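Local coordinates for hypothetical conserved protein, GK1056 (Geobacillus kaustophilus, PDB 2QYH) that is of unknown function but, as a haloacid dehalogenase-like hydrolase, may act as a phosphatase that binds magnesium, at residues 98-103 with 117-122. Residues are numbered along the deposited sequence; the frame is centred on the assembly and turned at random.
Sequences GHPLVF and PHIHVS
In the cap domain of this HAD-family fold, a five-stranded antiparallel sheet carries the short helix 117-124 against one of its faces, and Ile119 is the residue that reaches across to Pro100, just before strand 101-104, and Val102 within it. Contact is purely apolar, and on the helix side it rests on one side chain, that of Ile119. Ile119 holds CG1 anti to its own carbonyl carbon (chi1 -64°) and CD1 extended beyond it (chi2 -168°), which sends the long branch off the helix toward the strand. CG1 lies 4.1 Å from Pro100 CG, the ring atom that meets it, and the two side chains run past each other in opposite directions. Farther out, the terminal methyl CD1 sits 4.1 Å from CG2 of Val102 and is also 4.2 Å from Pro100 CG, so it bridges the two residues. Leu101, between them, turns to the other face of the sheet and packs on Thr91 and Ala94 of helix 84-96; the sheet is thus covered on both sides here. Ala111 of the neighbouring strand 109-111 touches both Val102 and Ile119 and extends the apolar patch. On the flank, His99 is tied through its two ring nitrogens to Tyr158 and Glu154. Four residues after His118, Ser122 turns back on its own helix: its OG donates to His118 O at 2.8 Å, a carbonyl that also accepts from Ser122 N at 3.1 Å.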
# COMPACT_ATOMS: atom_id res chain seq x y z
N GLY D 98 32.53 6.61 -1.08
CA GLY D 98 31.84 5.57 -0.34
C GLY D 98 30.39 5.92 -0.03
O GLY D 98 29.78 5.34 0.87
N HIS D 99 29.85 6.88 -0.76
CA HIS D 99 28.46 7.27 -0.59
C HIS D 99 27.62 6.57 -1.65
O HIS D 99 27.84 6.74 -2.85
CB HIS D 99 28.31 8.77 -0.72
CG HIS D 99 29.11 9.53 0.30
ND1 HIS D 99 29.96 10.56 -0.04
CD2 HIS D 99 29.18 9.40 1.64
CE1 HIS D 99 30.52 11.04 1.06
NE2 HIS D 99 30.07 10.35 2.09
N PRO D 100 26.65 5.74 -1.23
CA PRO D 100 25.82 5.05 -2.21
C PRO D 100 24.60 5.88 -2.58
O PRO D 100 24.31 6.91 -1.95
CB PRO D 100 25.43 3.78 -1.48
CG PRO D 100 25.20 4.30 -0.08
CD PRO D 100 26.37 5.27 0.14
N LEU D 101 23.91 5.44 -3.62
CA LEU D 101 22.69 6.10 -4.07
C LEU D 101 21.63 5.04 -4.29
O LEU D 101 21.93 3.85 -4.34
CB LEU D 101 22.90 6.82 -5.40
CG LEU D 101 23.78 8.05 -5.50
CD1 LEU D 101 25.22 7.69 -5.18
CD2 LEU D 101 23.67 8.60 -6.90
N VAL D 102 20.39 5.50 -4.40
CA VAL D 102 19.29 4.60 -4.67
C VAL D 102 18.57 5.26 -5.84
O VAL D 102 18.27 6.45 -5.79
CB VAL D 102 18.34 4.44 -3.46
CG1 VAL D 102 17.00 3.87 -3.90
CG2 VAL D 102 18.99 3.51 -2.43
N PHE D 103 18.35 4.49 -6.89
CA PHE D 103 17.67 4.97 -8.09
C PHE D 103 16.20 4.60 -8.03
O PHE D 103 15.86 3.44 -7.79
CB PHE D 103 18.32 4.35 -9.33
CG PHE D 103 19.81 4.41 -9.31
CD1 PHE D 103 20.46 5.64 -9.40
CD2 PHE D 103 20.56 3.25 -9.16
CE1 PHE D 103 21.85 5.71 -9.34
CE2 PHE D 103 21.95 3.31 -9.09
CZ PHE D 103 22.60 4.54 -9.18
N PRO D 117 24.77 0.10 5.59
CA PRO D 117 24.12 0.58 6.81
C PRO D 117 23.37 1.90 6.75
O PRO D 117 22.46 2.10 7.55
CB PRO D 117 25.28 0.61 7.82
CG PRO D 117 26.41 1.03 6.95
CD PRO D 117 26.23 0.03 5.80
N HIS D 118 23.71 2.82 5.86
CA HIS D 118 22.93 4.08 5.82
C HIS D 118 21.61 3.87 5.09
O HIS D 118 20.61 4.54 5.36
CB HIS D 118 23.67 5.25 5.16
CG HIS D 118 24.75 5.84 6.00
ND1 HIS D 118 24.81 5.69 7.37
CD2 HIS D 118 25.81 6.61 5.66
CE1 HIS D 118 25.86 6.34 7.84
NE2 HIS D 118 26.48 6.90 6.82
N ILE D 119 21.64 2.96 4.13
CA ILE D 119 20.46 2.64 3.37
C ILE D 119 19.48 1.96 4.32
O ILE D 119 18.33 2.39 4.42
CB ILE D 119 20.79 1.73 2.18
CG1 ILE D 119 21.71 2.47 1.20
CG2 ILE D 119 19.50 1.28 1.48
CD1 ILE D 119 21.87 1.80 -0.15
N HIS D 120 19.93 0.93 5.03
CA HIS D 120 19.08 0.20 5.98
C HIS D 120 18.34 1.16 6.92
O HIS D 120 17.11 1.17 6.96
CB HIS D 120 19.91 -0.79 6.84
CG HIS D 120 20.38 -2.01 6.10
ND1 HIS D 120 19.54 -3.03 5.71
CD2 HIS D 120 21.62 -2.39 5.73
CE1 HIS D 120 20.24 -3.98 5.12
NE2 HIS D 120 21.51 -3.62 5.11
N VAL D 121 19.09 1.97 7.65
CA VAL D 121 18.52 2.91 8.61
C VAL D 121 17.56 3.96 8.06
O VAL D 121 16.41 4.07 8.52
CB VAL D 121 19.64 3.62 9.39
CG1 VAL D 121 19.09 4.81 10.15
CG2 VAL D 121 20.29 2.64 10.34
N SER D 122 18.04 4.75 7.11
CA SER D 122 17.22 5.81 6.53
C SER D 122 15.98 5.25 5.84
O SER D 122 14.92 5.88 5.85
CB SER D 122 18.03 6.63 5.53
OG SER D 122 18.33 5.85 4.39